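Local structure of BAT-2 beta-lactamase (6W5G) at residues A[53-58]-A[235-240]; A[210-215]-A[228-233]; A[35-40]-A[260-265]. The protein probably hydrolyses the beta-lactam ring of antibiotics, as a class D serine beta-lactamase of a Gram-positive bacterium, and so contributes to antibiotic resistance. One frame throughout, in Å; residues are numbered along the deposited sequence.

Contact 1. Residues A[53-58]-A[235-240]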
loop_
_atom_site.group_PDB
_atom_site.type_symbol
_atom_site.label_atom_id
_atom_site.label_comp_id
_atom_site.label_asym_id
_atom_site.label_seq_id
_atom_site.Cartn_x
_atom_site.Cartn_y
_atom_site.Cartn_z
ATOM N N HIS A 53 -1.653 -5.078 -13.476
ATOM C CA HIS A 53 -1.544 -4.209 -14.642
ATOM C C HIS A 53 -0.140 -4.305 -15.223
ATOM O O HIS A 53 0.842 -4.004 -14.537
ATOM C CB HIS A 53 -1.871 -2.760 -14.291
ATOM C CG HIS A 53 -1.697 -1.823 -15.441
ATOM N ND1 HIS A 53 -2.632 -1.711 -16.448
ATOM C CD2 HIS A 53 -0.689 -0.981 -15.767
ATOM C CE1 HIS A 53 -2.212 -0.829 -17.340
ATOM N NE2 HIS A 53 -1.036 -0.373 -16.951
ATOM N N ASP A 54 -0.058 -4.723 -16.484
ATOM C CA ASP A 54 1.189 -4.758 -17.239
ATOM C C ASP A 54 1.483 -3.339 -17.711
ATOM O O ASP A 54 0.741 -2.785 -18.529
ATOM C CB ASP A 54 1.004 -5.697 -18.428
ATOM C CG ASP A 54 2.289 -5.958 -19.188
ATOM O OD1 ASP A 54 3.117 -5.032 -19.327
ATOM O OD2 ASP A 54 2.452 -7.092 -19.686
ATOM N N VAL A 55 2.576 -2.754 -17.219
ATOM C CA VAL A 55 2.852 -1.342 -17.484
ATOM C C VAL A 55 3.202 -1.119 -18.951
ATOM O O VAL A 55 2.687 -0.196 -19.595
ATOM C CB VAL A 55 3.961 -0.829 -16.545
ATOM C CG1 VAL A 55 4.476 0.521 -17.025
ATOM C CG2 VAL A 55 3.447 -0.748 -15.108
ATOM N N GLN A 56 4.089 -1.953 -19.502
ATOM C CA GLN A 56 4.565 -1.733 -20.866
ATOM C C GLN A 56 3.507 -2.095 -21.899
ATOM O O GLN A 56 3.385 -1.426 -22.932
ATOM C CB GLN A 56 5.847 -2.528 -21.125
ATOM C CG GLN A 56 7.070 -2.004 -20.395
ATOM C CD GLN A 56 7.016 -2.298 -18.913
ATOM O OE1 GLN A 56 6.562 -3.364 -18.498
ATOM N NE2 GLN A 56 7.464 -1.348 -18.104
ATOM N N LYS A 57 2.754 -3.163 -21.663
ATOM C CA LYS A 57 1.745 -3.575 -22.630
ATOM C C LYS A 57 0.393 -2.936 -22.376
ATOM O O LYS A 57 -0.508 -3.073 -23.212
ATOM C CB LYS A 57 1.638 -5.097 -22.671
ATOM C CG LYS A 57 2.966 -5.742 -22.971
ATOM C CD LYS A 57 2.908 -7.241 -22.865
ATOM C CE LYS A 57 4.321 -7.809 -22.862
ATOM N NZ LYS A 57 4.308 -9.281 -23.058
ATOM N N ASP A 58 0.245 -2.233 -21.256
ATOM C CA ASP A 58 -0.969 -1.489 -20.933
ATOM C C ASP A 58 -2.210 -2.379 -20.954
ATOM O O ASP A 58 -3.195 -2.104 -21.642
ATOM C CB ASP A 58 -1.132 -0.265 -21.829
ATOM C CG ASP A 58 -1.706 0.917 -21.091
ATOM O OD1 ASP A 58 -2.184 0.735 -19.948
ATOM O OD2 ASP A 58 -1.683 2.029 -21.653
ATOM N N ASN A 235 13.181 -5.014 -18.149
ATOM C CA ASN A 235 12.313 -4.653 -19.269
ATOM C C ASN A 235 10.825 -4.860 -19.008
ATOM O O ASN A 235 10.028 -4.735 -19.945
ATOM C CB ASN A 235 12.715 -5.334 -20.586
ATOM C CG ASN A 235 14.152 -5.055 -20.968
ATOM O OD1 ASN A 235 14.978 -5.964 -21.020
ATOM N ND2 ASN A 235 14.456 -3.793 -21.243
ATOM N N HIS A 236 10.415 -5.158 -17.775
ATOM C CA HIS A 236 8.994 -5.332 -17.504
ATOM C C HIS A 236 8.662 -4.839 -16.107
ATOM O O HIS A 236 9.449 -4.997 -15.173
ATOM C CB HIS A 236 8.550 -6.797 -17.643
ATOM C CG HIS A 236 8.748 -7.364 -19.014
ATOM N ND1 HIS A 236 7.817 -7.222 -20.020
ATOM C CD2 HIS A 236 9.771 -8.075 -19.546
ATOM C CE1 HIS A 236 8.259 -7.818 -21.113
ATOM N NE2 HIS A 236 9.442 -8.344 -20.852
ATOM N N SER A 237 7.485 -4.246 -15.968
ATOM C CA SER A 237 7.013 -3.874 -14.646
ATOM C C SER A 237 5.503 -4.027 -14.600
ATOM O O SER A 237 4.824 -3.920 -15.624
ATOM C CB SER A 237 7.443 -2.458 -14.258
ATOM O OG SER A 237 7.019 -1.523 -15.226
ATOM N N TYR A 238 4.990 -4.285 -13.398
ATOM C CA TYR A 238 3.588 -4.617 -13.196
ATOM C C TYR A 238 3.116 -4.001 -11.889
ATOM O O TYR A 238 3.837 -4.032 -10.891
ATOM C CB TYR A 238 3.378 -6.143 -13.140
ATOM C CG TYR A 238 4.000 -6.890 -14.308
ATOM C CD1 TYR A 238 5.362 -7.193 -14.326
ATOM C CD2 TYR A 238 3.227 -7.283 -15.397
ATOM C CE1 TYR A 238 5.933 -7.856 -15.395
ATOM C CE2 TYR A 238 3.792 -7.959 -16.471
ATOM C CZ TYR A 238 5.143 -8.243 -16.464
ATOM O OH TYR A 238 5.716 -8.905 -17.532
ATOM N N ILE A 239 1.908 -3.438 -11.904
ATOM C CA ILE A 239 1.237 -2.914 -10.714
ATOM C C ILE A 239 0.273 -3.983 -10.229
ATOM O O ILE A 239 -0.410 -4.619 -11.039
ATOM C CB ILE A 239 0.446 -1.632 -11.056
ATOM C CG1 ILE A 239 1.241 -0.700 -11.971
ATOM C CG2 ILE A 239 -0.050 -0.928 -9.792
ATOM C CD1 ILE A 239 2.544 -0.201 -11.378
ATOM N N PHE A 240 0.188 -4.180 -8.915
ATOM C CA PHE A 240 -0.738 -5.180 -8.404
ATOM C C PHE A 240 -1.485 -4.669 -7.181
ATOM O O PHE A 240 -1.000 -3.811 -6.432
ATOM C CB PHE A 240 -0.030 -6.506 -8.063
ATOM C CG PHE A 240 1.103 -6.340 -7.093
ATOM C CD1 PHE A 240 0.863 -6.159 -5.730
ATOM C CD2 PHE A 240 2.414 -6.349 -7.546
ATOM C CE1 PHE A 240 1.910 -5.967 -4.849
ATOM C CE2 PHE A 240 3.465 -6.173 -6.665
ATOM C CZ PHE A 240 3.213 -5.994 -5.316
HETATM O O HOH W 1 4.326 -9.020 -19.786
HETATM O O HOH W 2 5.611 -5.731 -19.775
#

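Contact 2. Residues A[210-215]-A[228-233]. With EDO (1,2-ethanediol), chain E; EDO (1,2-ethanediol), chain C.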
loop_
_atom_site.group_PDB
_atom_site.type_symbol
_atom_site.label_atom_id
_atom_site.label_comp_id
_atom_site.label_asym_id
_atom_site.label_seq_id
_atom_site.Cartn_x
_atom_site.Cartn_y
_atom_site.Cartn_z
ATOM N N THR A 210 12.742 -6.604 -8.352
ATOM C CA THR A 210 12.538 -5.875 -7.107
ATOM C C THR A 210 11.044 -5.819 -6.835
ATOM O O THR A 210 10.268 -5.406 -7.708
ATOM C CB THR A 210 13.131 -4.455 -7.175
ATOM O OG1 THR A 210 14.518 -4.536 -7.534
ATOM C CG2 THR A 210 13.015 -3.774 -5.839
ATOM N N LEU A 211 10.644 -6.262 -5.640
ATOM C CA LEU A 211 9.246 -6.277 -5.221
ATOM C C LEU A 211 8.993 -5.106 -4.281
ATOM O O LEU A 211 9.674 -4.969 -3.258
ATOM C CB LEU A 211 8.913 -7.593 -4.517
ATOM C CG LEU A 211 7.485 -7.689 -3.967
ATOM C CD1 LEU A 211 6.456 -7.758 -5.107
ATOM C CD2 LEU A 211 7.362 -8.895 -3.037
ATOM N N TYR A 212 8.023 -4.264 -4.635
ATOM C CA TYR A 212 7.607 -3.127 -3.829
ATOM C C TYR A 212 6.186 -3.367 -3.348
ATOM O O TYR A 212 5.336 -3.811 -4.122
ATOM C CB TYR A 212 7.571 -1.862 -4.691
ATOM C CG TYR A 212 8.881 -1.417 -5.308
ATOM C CD1 TYR A 212 9.415 -2.067 -6.415
ATOM C CD2 TYR A 212 9.550 -0.300 -4.819
ATOM C CE1 TYR A 212 10.591 -1.629 -7.007
ATOM C CE2 TYR A 212 10.737 0.142 -5.399
ATOM C CZ TYR A 212 11.251 -0.528 -6.487
ATOM O OH TYR A 212 12.416 -0.078 -7.061
ATOM N N GLY A 213 5.899 -3.050 -2.097
ATOM C CA GLY A 213 4.529 -3.229 -1.652
ATOM C C GLY A 213 4.282 -2.742 -0.242
ATOM O O GLY A 213 5.211 -2.533 0.548
ATOM N N LYS A 214 2.995 -2.567 0.057
ATOM C CA LYS A 214 2.552 -2.199 1.391
ATOM C C LYS A 214 1.368 -3.077 1.778
ATOM O O LYS A 214 0.383 -3.161 1.034
ATOM C CB LYS A 214 2.142 -0.728 1.435
ATOM C CG LYS A 214 1.711 -0.277 2.821
ATOM C CD LYS A 214 2.937 -0.047 3.714
ATOM C CE LYS A 214 2.619 -0.216 5.194
ATOM N NZ LYS A 214 2.306 -1.613 5.616
ATOM N N THR A 215 1.460 -3.712 2.940
ATOM C CA THR A 215 0.363 -4.494 3.485
ATOM C C THR A 215 -0.592 -3.605 4.275
ATOM O O THR A 215 -0.247 -2.503 4.710
ATOM C CB THR A 215 0.905 -5.572 4.428
ATOM O OG1 THR A 215 1.729 -4.955 5.429
ATOM C CG2 THR A 215 1.695 -6.638 3.682
ATOM N N VAL A 228 -0.602 -3.963 -1.758
ATOM C CA VAL A 228 -0.630 -3.115 -2.946
ATOM C C VAL A 228 0.798 -2.730 -3.304
ATOM O O VAL A 228 1.623 -2.484 -2.421
ATOM C CB VAL A 228 -1.530 -1.871 -2.742
ATOM C CG1 VAL A 228 -2.935 -2.285 -2.268
ATOM C CG2 VAL A 228 -0.909 -0.866 -1.748
ATOM N N GLY A 229 1.103 -2.688 -4.596
ATOM C CA GLY A 229 2.475 -2.360 -4.955
ATOM C C GLY A 229 2.778 -2.629 -6.408
ATOM O O GLY A 229 1.892 -2.563 -7.267
ATOM N N PHE A 230 4.049 -2.914 -6.675
ATOM C CA PHE A 230 4.488 -3.159 -8.038
ATOM C C PHE A 230 5.768 -3.976 -8.013
ATOM O O PHE A 230 6.451 -4.070 -6.993
ATOM C CB PHE A 230 4.648 -1.860 -8.851
ATOM C CG PHE A 230 5.573 -0.844 -8.236
ATOM C CD1 PHE A 230 5.094 0.092 -7.331
ATOM C CD2 PHE A 230 6.916 -0.797 -8.598
ATOM C CE1 PHE A 230 5.935 1.042 -6.780
ATOM C CE2 PHE A 230 7.766 0.160 -8.052
ATOM C CZ PHE A 230 7.275 1.073 -7.139
ATOM N N ILE A 231 6.084 -4.568 -9.154
ATOM C CA ILE A 231 7.287 -5.371 -9.292
ATOM C C ILE A 231 7.986 -4.974 -10.579
ATOM O O ILE A 231 7.340 -4.777 -11.612
ATOM C CB ILE A 231 6.985 -6.887 -9.233
ATOM C CG1 ILE A 231 8.281 -7.698 -9.363
ATOM C CG2 ILE A 231 5.925 -7.289 -10.280
ATOM C CD1 ILE A 231 8.106 -9.169 -9.016
ATOM N N THR A 232 9.304 -4.826 -10.506
ATOM C CA THR A 232 10.129 -4.533 -11.665
ATOM C C THR A 232 11.041 -5.715 -11.954
ATOM O O THR A 232 11.606 -6.321 -11.037
ATOM C CB THR A 232 10.967 -3.260 -11.463
ATOM O OG1 THR A 232 11.865 -3.423 -10.353
ATOM C CG2 THR A 232 10.060 -2.048 -11.227
ATOM N N THR A 233 11.149 -6.065 -13.227
ATOM C CA THR A 233 12.145 -6.998 -13.716
ATOM C C THR A 233 12.869 -6.299 -14.857
ATOM O O THR A 233 12.554 -5.156 -15.204
ATOM C CB THR A 233 11.496 -8.293 -14.215
ATOM O OG1 THR A 233 10.692 -8.005 -15.367
ATOM C CG2 THR A 233 10.622 -8.927 -13.122
HETATM C C1 EDO E . -0.466 -4.418 8.118
HETATM O O1 EDO E . 0.636 -3.761 7.494
HETATM C C2 EDO E . -0.634 -5.779 7.466
HETATM O O2 EDO E . 0.504 -6.614 7.709
HETATM C C1 EDO C . 17.344 -0.738 -6.936
HETATM O O1 EDO C . 16.528 0.427 -7.116
HETATM C C2 EDO C . 16.450 -1.960 -6.750
HETATM O O2 EDO C . 15.721 -2.212 -7.956
HETATM O O HOH W 3 13.228 -1.138 -9.353
#

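Contact 3. Residues A[35-40]-A[260-265]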
loop_
_atom_site.group_PDB
_atom_site.type_symbol
_atom_site.label_atom_id
_atom_site.label_comp_id
_atom_site.label_asym_id
_atom_site.label_seq_id
_atom_site.Cartn_x
_atom_site.Cartn_y
_atom_site.Cartn_z
ATOM N N SER A 35 -3.691 -10.906 -19.851
ATOM C CA SER A 35 -5.074 -11.227 -20.196
ATOM C C SER A 35 -5.375 -12.712 -20.053
ATOM O O SER A 35 -6.546 -13.088 -19.950
ATOM C CB SER A 35 -5.445 -10.738 -21.603
ATOM O OG SER A 35 -4.880 -9.466 -21.874
ATOM N N LYS A 36 -4.354 -13.570 -20.057
ATOM C CA LYS A 36 -4.538 -15.011 -19.932
ATOM C C LYS A 36 -4.225 -15.526 -18.531
ATOM O O LYS A 36 -4.090 -16.739 -18.343
ATOM C CB LYS A 36 -3.714 -15.766 -20.979
ATOM C CG LYS A 36 -3.841 -15.247 -22.400
ATOM C CD LYS A 36 -3.468 -16.345 -23.389
ATOM C CE LYS A 36 -4.363 -16.326 -24.629
ATOM N NZ LYS A 36 -4.028 -15.190 -25.533
ATOM N N LEU A 37 -4.109 -14.636 -17.547
ATOM C CA LEU A 37 -3.852 -15.074 -16.183
ATOM C C LEU A 37 -5.007 -15.909 -15.648
ATOM O O LEU A 37 -6.165 -15.741 -16.040
ATOM C CB LEU A 37 -3.667 -13.869 -15.260
ATOM C CG LEU A 37 -2.249 -13.609 -14.754
ATOM C CD1 LEU A 37 -1.284 -13.334 -15.898
ATOM C CD2 LEU A 37 -2.265 -12.475 -13.732
ATOM N N ASN A 38 -4.674 -16.829 -14.746
ATOM C CA ASN A 38 -5.677 -17.472 -13.914
ATOM C C ASN A 38 -5.104 -17.647 -12.521
ATOM O O ASN A 38 -4.014 -18.204 -12.352
ATOM C CB ASN A 38 -6.144 -18.818 -14.464
ATOM C CG ASN A 38 -7.384 -19.321 -13.743
ATOM O OD1 ASN A 38 -7.300 -19.788 -12.611
ATOM N ND2 ASN A 38 -8.545 -19.212 -14.392
ATOM N N VAL A 39 -5.837 -17.153 -11.532
ATOM C CA VAL A 39 -5.388 -17.167 -10.150
ATOM C C VAL A 39 -6.386 -17.888 -9.248
ATOM O O VAL A 39 -6.317 -17.763 -8.033
ATOM C CB VAL A 39 -5.066 -15.746 -9.647
ATOM C CG1 VAL A 39 -4.013 -15.079 -10.538
ATOM C CG2 VAL A 39 -6.340 -14.898 -9.591
ATOM N N ASP A 40 -7.308 -18.652 -9.850
ATOM C CA ASP A 40 -8.377 -19.306 -9.098
ATOM C C ASP A 40 -7.831 -20.127 -7.942
ATOM O O ASP A 40 -8.412 -20.143 -6.849
ATOM C CB ASP A 40 -9.174 -20.232 -10.022
ATOM C CG ASP A 40 -10.048 -19.481 -11.013
ATOM O OD1 ASP A 40 -10.153 -18.243 -10.927
ATOM O OD2 ASP A 40 -10.645 -20.151 -11.885
ATOM N N LYS A 260 5.259 -15.450 -8.454
ATOM C CA LYS A 260 6.173 -16.571 -8.671
ATOM C C LYS A 260 5.657 -17.495 -9.767
ATOM O O LYS A 260 6.433 -17.943 -10.625
ATOM C CB LYS A 260 6.366 -17.373 -7.382
ATOM C CG LYS A 260 7.152 -16.657 -6.306
ATOM C CD LYS A 260 7.036 -17.396 -4.986
ATOM C CE LYS A 260 7.813 -16.696 -3.876
ATOM N NZ LYS A 260 7.762 -17.448 -2.581
ATOM N N LYS A 261 4.356 -17.807 -9.744
ATOM C CA LYS A 261 3.784 -18.689 -10.758
ATOM C C LYS A 261 4.106 -18.184 -12.155
ATOM O O LYS A 261 4.488 -18.963 -13.038
ATOM C CB LYS A 261 2.265 -18.797 -10.573
ATOM C CG LYS A 261 1.545 -19.515 -11.721
ATOM C CD LYS A 261 0.040 -19.640 -11.486
ATOM C CE LYS A 261 -0.629 -20.391 -12.630
ATOM N NZ LYS A 261 -2.115 -20.287 -12.584
ATOM N N TYR A 262 3.999 -16.870 -12.361
ATOM C CA TYR A 262 4.200 -16.276 -13.673
ATOM C C TYR A 262 5.633 -15.808 -13.906
ATOM O O TYR A 262 5.886 -15.025 -14.830
ATOM C CB TYR A 262 3.154 -15.191 -13.933
ATOM C CG TYR A 262 1.809 -15.843 -14.113
ATOM C CD1 TYR A 262 1.523 -16.549 -15.269
ATOM C CD2 TYR A 262 0.850 -15.808 -13.109
ATOM C CE1 TYR A 262 0.312 -17.180 -15.436
ATOM C CE2 TYR A 262 -0.372 -16.442 -13.261
ATOM C CZ TYR A 262 -0.635 -17.129 -14.433
ATOM O OH TYR A 262 -1.838 -17.770 -14.625
ATOM N N HIS A 263 6.579 -16.297 -13.106
ATOM C CA HIS A 263 7.997 -16.140 -13.394
ATOM C C HIS A 263 8.451 -14.689 -13.272
ATOM O O HIS A 263 9.424 -14.276 -13.913
ATOM C CB HIS A 263 8.345 -16.726 -14.768
ATOM C CG HIS A 263 9.798 -17.006 -14.961
ATOM N ND1 HIS A 263 10.503 -17.874 -14.157
ATOM C CD2 HIS A 263 10.683 -16.520 -15.861
ATOM C CE1 HIS A 263 11.761 -17.918 -14.560
ATOM N NE2 HIS A 263 11.898 -17.101 -15.587
ATOM N N LEU A 264 7.746 -13.905 -12.457
ATOM C CA LEU A 264 8.138 -12.529 -12.172
ATOM C C LEU A 264 8.990 -12.431 -10.915
ATOM O O LEU A 264 9.976 -11.683 -10.889
ATOM C CB LEU A 264 6.899 -11.638 -12.060
ATOM C CG LEU A 264 6.020 -11.672 -13.315
ATOM C CD1 LEU A 264 4.766 -10.833 -13.131
ATOM C CD2 LEU A 264 6.804 -11.228 -14.538
ATOM N N ILE A 265 8.623 -13.158 -9.867
ATOM C CA ILE A 265 9.510 -13.362 -8.730
ATOM C C ILE A 265 10.304 -14.625 -9.020
ATOM O O ILE A 265 9.736 -15.717 -9.132
ATOM C CB ILE A 265 8.741 -13.479 -7.409
ATOM C CG1 ILE A 265 8.124 -12.133 -7.035
ATOM C CG2 ILE A 265 9.686 -13.967 -6.304
ATOM C CD1 ILE A 265 7.305 -12.171 -5.759
#

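Contact 1. Residues A[53-58]-A[235-240]
H53 and D54, the last two residues of strand 48-54, pair in antiparallel fashion with I239 and Y238 of strand 236-244, and the turn after them is clamped to the start of that strand by side chains. H53 and I239 form a hydrogen-bonded pair, H53 N reaching I239 O at 2.8 Å and I239 N returning to H53 O. The next pair, D54 with Y238, is non-hydrogen-bonded, and the ladder closes with V55 N to S237 O. Here the chain turns away, and the Q56 amide takes over: OE1 accepts from S237 N (2.8 Å), while NE2 points in the amide plane at S237 OG (2.9 Å). This double grip depends on a bend at chi2 of Q56 (73°) and on S237 OG lying between its own N and carbonyl carbon (chi1 55°). OG is also bonded to Y183. On the face of H53 and I239, V55 CG2 rests on I239 CG1 at 3.8 Å, and helix 172-184 packs against this side. On the other face D54 runs alongside the Y238 ring, OD2 lying 3.6 Å from CE2 with the carboxylate and ring planes 57° apart. One water joins D54 OD2 to Y238 OH. A second water donates hydrogen bonds to D54 OD1 and Q56 OE1 and also bonds H236 ND1, so the two waters bridge the polar ends of the two segments. D54 OD1 further accepts K57 N at 3.0 Å from above the carboxylate plane, an Asx motif that fixes the turn. The pairing sets the strand that comes first in the chain beside the one that comes last, a central join in the antiparallel sheet of the serine beta-lactamase and penicillin-binding protein fold.

Contact 2. Residues A[210-215]-A[228-233]
Y212 and F230 meet ring on ring, an offset stack with centroids 4.2 Å apart and planes only 19° from parallel. The overlap is staggered: F230 CE2 sits over the rim of the tyrosine ring, 3.2 Å from CD1, while Y212 CB stands over the centre of the phenylalanine ring in a CH-pi contact. F230 CG lies between the backbone N and the carbonyl carbon (chi1 56°), the torsion that tips its ring over Y212. At the hydroxyl end of the tyrosine, a water in the ring plane links Y212 OH with T232 OG1, and T210 OG1 binds a 1,2-ethanediol, probably from the crystallisation liquor, that also meets this water. Beneath these side chains the two strands of the hairpin 209-217/225-233 run antiparallel, and six backbone bonds hold T210, Y212 and K214 to T232, F230 and V228. Between the last two pairs G213 and G229 face each other with CA atoms 4.0 Å apart; a CB on G229 would clash with Y212 O and G213 CA, and its backbone angles by themselves call for glycine. G213 CA makes a CA-H...O contact of 3.1 Å with V228 O. K214 and T215 begin the Lys-Thr-Gly motif characteristic of the active site of serine beta-lactamases. The K214 side chain, bent at chi2 and chi4, leads away from V228; NZ bonds T215 O (2.9 Å) and S124, and the side chain touches S76. A second ethanediol puts O1 2.6 Å from T215 OG1. Further out, Y183 meets F230 edge-to-face, and I179 of helix 172-184 packs on V228 and F230.

Contact 3. Residues A[35-40]-A[260-265]
L37 packs over one face of the Y262 ring, its CD1 over the ring centre at 4.0 Å in a CH-pi contact and CG 3.7 Å from Y262 CE2. The opposite face of the ring is covered by K261 CG, near the rim, so the tyrosine lies between L37 and the preceding K261. At the end of the ring, Y262 OH accepts a hydrogen bond from N38 N at 3.0 Å, nearly straight (172° at the hydrogen). This packed part reaches inward, L37 also touching F50 and L52 of strand 48-54 and F61 of strand 59-63. Y262 is placed here by the end of helix 248-261, which closes in a Schellman motif: H263 takes a positive phi, and H263 N bonds K260 O at 3.0 Å while L264 N turns back to L259 O. Through Y262 and K261 the last helix, 248-261, is tied to the segment ahead of the first strand. The outer side is polar and exposed. K261, extended beyond CG, stretches along the tyrosine to put NZ 2.8 Å from N38 O; the ammonium also makes a salt bridge with E41 and a weak bond to Y262 OH. N38 turns its amide the other way, OD1 accepting D40 N at 3.0 Å from above its plane, an Asx turn, with a weak bond from ND2 to D40 OD2.

Overall arrangement
Contact 2 is the buried one, contact 1 is partly buried, and contact 3 lies at the surface, its centre about 20 Å from that of the chain. Contacts 1 and 2 belong to one antiparallel sheet, where strands 236-244 and 225-233 are neighbours: Y238 O and I231 N lie 2.9 Å apart, as do F240 N and G229 O. Contact 3 has no strand pairing; it is linked to the others through L264, which packs on Y238, and I265, which packs on I231. Chemistry follows position: continuous backbone ladder and stacked rings in contact 2, a short ladder ending in amide and water bridges in contact 1, a single tyrosine ring between a leucine and the aliphatic part of a lysine, with the ammonium bonded to a backbone carbonyl, in contact 3.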